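Local coordinates for protein glucoamylase (Thermoanaerobacterium thermosaccharolyticum, PDB 1LF6) that hydrolyses terminal alpha-1,4-linked glucose residues one after another from the non-reducing ends of starch-like chains, probably releasing beta-D-glucose, at residues A22-D30 and S200-D208; E397-S405 and S416-F424. All coordinates share one frame; numbering follows the deposited sequence.

Contact 1 (A22-D30 and S200-D208)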
# COMPACT_ATOMS: atom_id res chain seq x y z
N ALA A 22 10.94 5.21 -34.68
CA ALA A 22 9.83 4.27 -34.75
C ALA A 22 8.74 4.90 -35.62
O ALA A 22 8.66 6.12 -35.74
CB ALA A 22 9.30 3.99 -33.35
N VAL A 23 7.90 4.06 -36.22
CA VAL A 23 6.84 4.55 -37.09
C VAL A 23 5.43 4.18 -36.63
O VAL A 23 5.25 3.24 -35.85
CB VAL A 23 7.02 4.02 -38.53
CG1 VAL A 23 8.31 4.56 -39.12
CG2 VAL A 23 7.05 2.50 -38.51
N ASN A 24 4.45 4.92 -37.12
CA ASN A 24 3.04 4.69 -36.80
C ASN A 24 2.71 4.79 -35.32
O ASN A 24 2.04 3.92 -34.77
CB ASN A 24 2.61 3.31 -37.33
CG ASN A 24 2.89 3.15 -38.81
OD1 ASN A 24 2.45 3.96 -39.63
ND2 ASN A 24 3.60 2.09 -39.16
N GLY A 25 3.19 5.85 -34.68
CA GLY A 25 2.91 6.04 -33.27
C GLY A 25 1.52 6.62 -33.10
O GLY A 25 0.76 6.69 -34.06
N PRO A 26 1.15 7.05 -31.88
CA PRO A 26 1.96 7.02 -30.66
C PRO A 26 1.79 5.70 -29.90
O PRO A 26 2.28 5.55 -28.79
CB PRO A 26 1.41 8.20 -29.88
CG PRO A 26 -0.06 8.08 -30.15
CD PRO A 26 -0.11 7.80 -31.65
N GLY A 27 1.09 4.75 -30.51
CA GLY A 27 0.87 3.48 -29.87
C GLY A 27 -0.46 3.47 -29.14
O GLY A 27 -1.06 4.52 -28.91
N GLU A 28 -0.91 2.28 -28.76
CA GLU A 28 -2.17 2.12 -28.05
C GLU A 28 -2.01 2.44 -26.56
O GLU A 28 -0.89 2.45 -26.05
CB GLU A 28 -2.67 0.69 -28.24
CG GLU A 28 -4.12 0.48 -27.88
CD GLU A 28 -4.59 -0.91 -28.26
OE1 GLU A 28 -4.40 -1.29 -29.44
OE2 GLU A 28 -5.15 -1.61 -27.39
N GLU A 29 -3.12 2.69 -25.88
CA GLU A 29 -3.16 3.04 -24.48
C GLU A 29 -2.91 1.76 -23.67
O GLU A 29 -3.02 0.65 -24.17
CB GLU A 29 -4.51 3.63 -24.10
CG GLU A 29 -4.76 5.03 -24.65
CD GLU A 29 -6.12 5.58 -24.26
OE1 GLU A 29 -6.43 6.74 -24.61
OE2 GLU A 29 -6.87 4.84 -23.58
N ASP A 30 -2.41 2.06 -22.53
CA ASP A 30 -1.83 1.02 -21.63
C ASP A 30 -2.57 1.15 -20.31
O ASP A 30 -3.46 2.02 -20.12
CB ASP A 30 -0.35 1.25 -21.56
CG ASP A 30 0.55 0.15 -21.12
OD1 ASP A 30 0.23 -1.04 -20.99
OD2 ASP A 30 1.77 0.47 -20.95
N SER A 200 15.63 -1.78 -29.43
CA SER A 200 14.55 -1.22 -30.24
C SER A 200 13.50 -0.56 -29.36
O SER A 200 13.01 -1.15 -28.39
CB SER A 200 13.90 -2.31 -31.09
OG SER A 200 12.89 -1.76 -31.92
N ILE A 201 13.15 0.67 -29.71
CA ILE A 201 12.14 1.42 -28.98
C ILE A 201 10.93 1.56 -29.89
O ILE A 201 10.93 2.35 -30.84
CB ILE A 201 12.66 2.82 -28.60
CG1 ILE A 201 13.98 2.67 -27.82
CG2 ILE A 201 11.63 3.56 -27.76
CD1 ILE A 201 14.70 3.97 -27.56
N GLY A 202 9.89 0.77 -29.62
CA GLY A 202 8.70 0.81 -30.45
C GLY A 202 7.43 1.24 -29.73
O GLY A 202 7.44 1.46 -28.52
N TYR A 203 6.35 1.34 -30.49
CA TYR A 203 5.06 1.75 -29.94
C TYR A 203 4.23 0.56 -29.49
O TYR A 203 4.11 -0.44 -30.20
CB TYR A 203 4.30 2.57 -30.99
CG TYR A 203 4.96 3.90 -31.25
CD1 TYR A 203 5.02 4.87 -30.25
CD2 TYR A 203 5.56 4.18 -32.48
CE1 TYR A 203 5.65 6.08 -30.47
CE2 TYR A 203 6.20 5.39 -32.71
CZ TYR A 203 6.24 6.34 -31.70
OH TYR A 203 6.88 7.53 -31.89
N TYR A 204 3.64 0.69 -28.30
CA TYR A 204 2.83 -0.37 -27.70
C TYR A 204 1.74 -0.90 -28.63
O TYR A 204 0.90 -0.14 -29.12
CB TYR A 204 2.21 0.13 -26.39
CG TYR A 204 1.39 -0.91 -25.65
CD1 TYR A 204 1.90 -2.18 -25.40
CD2 TYR A 204 0.10 -0.62 -25.20
CE1 TYR A 204 1.16 -3.14 -24.72
CE2 TYR A 204 -0.65 -1.57 -24.52
CZ TYR A 204 -0.12 -2.83 -24.28
OH TYR A 204 -0.86 -3.78 -23.61
N LYS A 205 1.75 -2.21 -28.85
CA LYS A 205 0.79 -2.90 -29.70
C LYS A 205 0.87 -2.52 -31.18
O LYS A 205 -0.04 -2.83 -31.96
CB LYS A 205 -0.64 -2.68 -29.19
CG LYS A 205 -0.96 -3.46 -27.93
CD LYS A 205 -2.40 -3.28 -27.49
CE LYS A 205 -2.71 -4.10 -26.25
NZ LYS A 205 -4.11 -3.90 -25.77
N VAL A 206 1.95 -1.86 -31.56
CA VAL A 206 2.15 -1.46 -32.95
C VAL A 206 3.40 -2.14 -33.50
O VAL A 206 3.32 -3.05 -34.33
CB VAL A 206 2.30 0.06 -33.09
CG1 VAL A 206 2.44 0.45 -34.55
CG2 VAL A 206 1.10 0.76 -32.47
N ASN A 207 4.56 -1.69 -33.03
CA ASN A 207 5.83 -2.27 -33.45
C ASN A 207 6.79 -2.41 -32.27
O ASN A 207 8.00 -2.26 -32.42
CB ASN A 207 6.48 -1.41 -34.54
CG ASN A 207 6.46 0.07 -34.22
OD1 ASN A 207 6.80 0.48 -33.10
ND2 ASN A 207 6.08 0.88 -35.19
N ASP A 208 6.23 -2.71 -31.10
CA ASP A 208 7.02 -2.90 -29.89
C ASP A 208 7.68 -4.28 -29.94
O ASP A 208 7.30 -5.13 -30.75
CB ASP A 208 6.13 -2.79 -28.65
CG ASP A 208 4.91 -3.69 -28.73
OD1 ASP A 208 4.67 -4.44 -27.77
OD2 ASP A 208 4.19 -3.63 -29.75
O HOH W 1 9.41 7.91 -33.46
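Tyr203 turns its CG opposite its own carbonyl carbon (chi1 -68°), which lays the ring against the loop 22-30, where CA of Gly25 sits over the ring centre in a CH-pi contact 3.4 Å from the centroid. Val23 O lies at the ring edge, and Ala22 CB approaches Tyr203 CE2 obliquely at 3.5 Å. Asn207 holds CG between its backbone N and carbonyl carbon; from there ND2 donates to Val23 O at 2.6 Å, nearly in its amide plane but bent (134° at the hydrogen), while OD1 accepts from Tyr203 N at 2.8 Å. Farther along, Glu28 N donates almost straight (171°) to Tyr204 O at 3.0 Å. The Tyr204 ring has Glu28 O and Glu29 O at its edge and Lys205 CG over one face; Lys205 NZ meets Glu28 OE2 at 3.0 Å from above the carboxylate plane. Without the ring, as with an alanine at Tyr203, Gly25 is likely to lose its aromatic floor, and Arg227 N and the water on Ala22 O the phenol oxygen. Backbone groups, one side-chain amide and an aromatic face therefore fasten this loop to the end of edge strand 198-203 and the turn after it, within the N-terminal beta-sandwich domain, with the salt bridge confined to the exposed margin.

Contact 2 (E397-S405 and S416-F424)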
# COMPACT_ATOMS: atom_id res chain seq x y z
N GLU A 397 -10.90 11.40 11.55
CA GLU A 397 -9.59 11.86 11.11
C GLU A 397 -9.11 13.13 11.83
O GLU A 397 -7.92 13.44 11.82
CB GLU A 397 -9.56 12.05 9.59
CG GLU A 397 -9.55 10.72 8.82
CD GLU A 397 -9.04 10.86 7.40
OE1 GLU A 397 -8.20 10.03 6.98
OE2 GLU A 397 -9.47 11.79 6.69
N GLN A 398 -10.04 13.86 12.45
CA GLN A 398 -9.67 15.07 13.19
C GLN A 398 -9.21 14.64 14.58
O GLN A 398 -8.37 15.30 15.21
CB GLN A 398 -10.88 16.00 13.35
CG GLN A 398 -11.66 16.29 12.08
CD GLN A 398 -10.79 16.83 10.96
OE1 GLN A 398 -9.97 17.72 11.17
NE2 GLN A 398 -10.97 16.29 9.76
N ALA A 399 -9.77 13.53 15.05
CA ALA A 399 -9.48 13.01 16.38
C ALA A 399 -8.20 12.19 16.53
O ALA A 399 -7.47 12.34 17.52
CB ALA A 399 -10.66 12.18 16.87
N ASP A 400 -7.92 11.32 15.57
CA ASP A 400 -6.75 10.46 15.64
C ASP A 400 -5.42 11.15 15.91
O ASP A 400 -4.63 10.68 16.71
CB ASP A 400 -6.66 9.58 14.38
CG ASP A 400 -7.77 8.53 14.34
OD1 ASP A 400 -8.32 8.22 15.41
OD2 ASP A 400 -8.07 8.01 13.24
N PRO A 401 -5.15 12.27 15.22
CA PRO A 401 -3.87 12.92 15.50
C PRO A 401 -3.77 13.38 16.96
O PRO A 401 -2.67 13.44 17.52
CB PRO A 401 -3.83 14.06 14.49
CG PRO A 401 -5.27 14.25 14.08
CD PRO A 401 -5.80 12.86 14.04
N ILE A 402 -4.91 13.71 17.57
CA ILE A 402 -4.91 14.14 18.97
C ILE A 402 -4.58 12.94 19.85
O ILE A 402 -3.79 13.05 20.78
CB ILE A 402 -6.28 14.67 19.43
CG1 ILE A 402 -6.71 15.88 18.59
CG2 ILE A 402 -6.21 15.05 20.91
CD1 ILE A 402 -8.11 16.38 18.91
N ILE A 403 -5.20 11.81 19.55
CA ILE A 403 -4.98 10.59 20.32
C ILE A 403 -3.51 10.18 20.23
O ILE A 403 -2.92 9.74 21.22
CB ILE A 403 -5.89 9.44 19.81
CG1 ILE A 403 -7.36 9.86 19.92
CG2 ILE A 403 -5.65 8.17 20.62
CD1 ILE A 403 -8.34 8.88 19.33
N LEU A 404 -2.92 10.33 19.04
CA LEU A 404 -1.52 9.99 18.83
C LEU A 404 -0.62 10.95 19.62
O LEU A 404 0.38 10.54 20.20
CB LEU A 404 -1.17 10.05 17.34
CG LEU A 404 0.24 9.64 16.92
CD1 LEU A 404 0.54 8.23 17.38
CD2 LEU A 404 0.38 9.75 15.40
N SER A 405 -0.98 12.23 19.64
CA SER A 405 -0.21 13.22 20.38
C SER A 405 -0.15 12.82 21.84
O SER A 405 0.88 12.97 22.51
CB SER A 405 -0.85 14.60 20.24
OG SER A 405 -0.69 15.11 18.93
N SER A 416 -0.44 24.08 18.21
CA SER A 416 -0.47 23.90 16.76
C SER A 416 -1.29 22.72 16.24
O SER A 416 -1.70 22.72 15.08
CB SER A 416 0.95 23.79 16.22
OG SER A 416 1.59 22.62 16.70
N LEU A 417 -1.55 21.73 17.09
CA LEU A 417 -2.28 20.54 16.66
C LEU A 417 -3.54 20.20 17.45
O LEU A 417 -4.64 20.17 16.90
CB LEU A 417 -1.33 19.34 16.68
CG LEU A 417 -1.74 17.97 16.11
CD1 LEU A 417 -2.87 17.35 16.93
CD2 LEU A 417 -2.15 18.14 14.66
N VAL A 418 -3.37 19.95 18.74
CA VAL A 418 -4.48 19.57 19.61
C VAL A 418 -5.62 20.57 19.72
O VAL A 418 -6.77 20.23 19.42
CB VAL A 418 -3.96 19.23 21.02
CG1 VAL A 418 -5.12 18.83 21.92
CG2 VAL A 418 -2.93 18.09 20.93
N LYS A 419 -5.32 21.79 20.13
CA LYS A 419 -6.37 22.79 20.29
C LYS A 419 -7.14 23.09 19.01
O LYS A 419 -8.37 23.09 19.01
CB LYS A 419 -5.78 24.09 20.88
CG LYS A 419 -6.79 25.20 21.07
CD LYS A 419 -6.34 26.16 22.18
CE LYS A 419 -7.10 27.48 22.11
NZ LYS A 419 -8.57 27.29 22.04
N PRO A 420 -6.45 23.34 17.89
CA PRO A 420 -7.23 23.62 16.67
C PRO A 420 -8.14 22.46 16.24
O PRO A 420 -9.28 22.68 15.82
CB PRO A 420 -6.16 23.95 15.63
CG PRO A 420 -4.90 23.31 16.18
CD PRO A 420 -5.01 23.54 17.66
N LEU A 421 -7.66 21.23 16.37
CA LEU A 421 -8.47 20.07 15.98
C LEU A 421 -9.61 19.84 16.96
O LEU A 421 -10.73 19.52 16.56
CB LEU A 421 -7.60 18.81 15.87
CG LEU A 421 -6.63 18.78 14.69
CD1 LEU A 421 -5.84 17.49 14.72
CD2 LEU A 421 -7.41 18.90 13.36
N ALA A 422 -9.32 19.99 18.26
CA ALA A 422 -10.34 19.81 19.27
C ALA A 422 -11.45 20.84 19.09
O ALA A 422 -12.64 20.51 19.17
CB ALA A 422 -9.73 19.93 20.67
N ASP A 423 -11.06 22.09 18.84
CA ASP A 423 -12.03 23.16 18.64
C ASP A 423 -12.83 22.93 17.37
O ASP A 423 -14.02 23.25 17.31
CB ASP A 423 -11.33 24.52 18.56
CG ASP A 423 -10.70 24.94 19.89
OD1 ASP A 423 -11.19 24.51 20.95
OD2 ASP A 423 -9.73 25.72 19.86
N PHE A 424 -12.19 22.37 16.35
CA PHE A 424 -12.87 22.10 15.09
C PHE A 424 -13.92 21.01 15.30
O PHE A 424 -15.05 21.12 14.81
CB PHE A 424 -11.86 21.68 14.03
CG PHE A 424 -12.47 21.42 12.68
CD1 PHE A 424 -12.32 20.19 12.06
CD2 PHE A 424 -13.21 22.41 12.04
CE1 PHE A 424 -12.89 19.94 10.81
CE2 PHE A 424 -13.79 22.17 10.79
CZ PHE A 424 -13.63 20.94 10.18
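Leu421 reaches from helix 414-428 onto helix 395-407 within the (alpha/alpha) barrel of family 15, a toroid of helical hairpins. The two segments run in roughly opposite directions, at 145°, with axes 9.2 Å apart, and only a short connection separates them in the chain. The tight part centres on Leu421. Its CD1 lies 3.4 Å from Pro401 CG, closer than carbon atoms usually come, and equally near the backbone O of Gln398. Ile402 slides past Leu421 in the opposite direction; with its chain extended beyond CG1, CD1 reaches CB of Leu421 at 3.9 Å and the backbone N of Ala422.

Toward Ser405 the carbon contacts are longer. Ile402 CG2 meets Val418 CG1 at 4.1 Å, the two side chains crossing at about a right angle, and Leu417 CD1 stands 4.2 Å from Pro401 CB, though 3.7 Å from Ser405 OG. Ala458 of helix 445-464 touches both Ile402 and Val418, so a third helix closes over this pair. At the other end lies the partly exposed Phe424, whose ring has the amide carbon of Gln398 at its edge, the amide and ring planes standing 75° apart. The bend of Gln398 at chi2 (-55°) brings its amide there, while NE2 donates to Ile378 O and Gln394 O. The hydroxyl within the interface is satisfied inside its own helix: Ser405 OG donates to Pro401 O at 2.9 Å, from the face of the carbonyl plane opposite that used by Ser405 N.

Contact 1 and contact 2 belong to the two different domains of the enzyme, the N-terminal beta-sandwich and the catalytic helical barrel. Their centres are 51 Å apart, on opposite sides of the centre of the chain, and their nearest atoms about 29 Å apart, so neither touches the other. They follow in series along the sequence. Contact 2 is the one near the catalytic machinery: the side chain of Gln398 is about 10 Å from that of Glu438, the probable proton donor, whereas contact 1 lies far from the probable catalytic residues. Contact 1 joins a loop to the end of a strand, while contact 2 is a buried pair of helices.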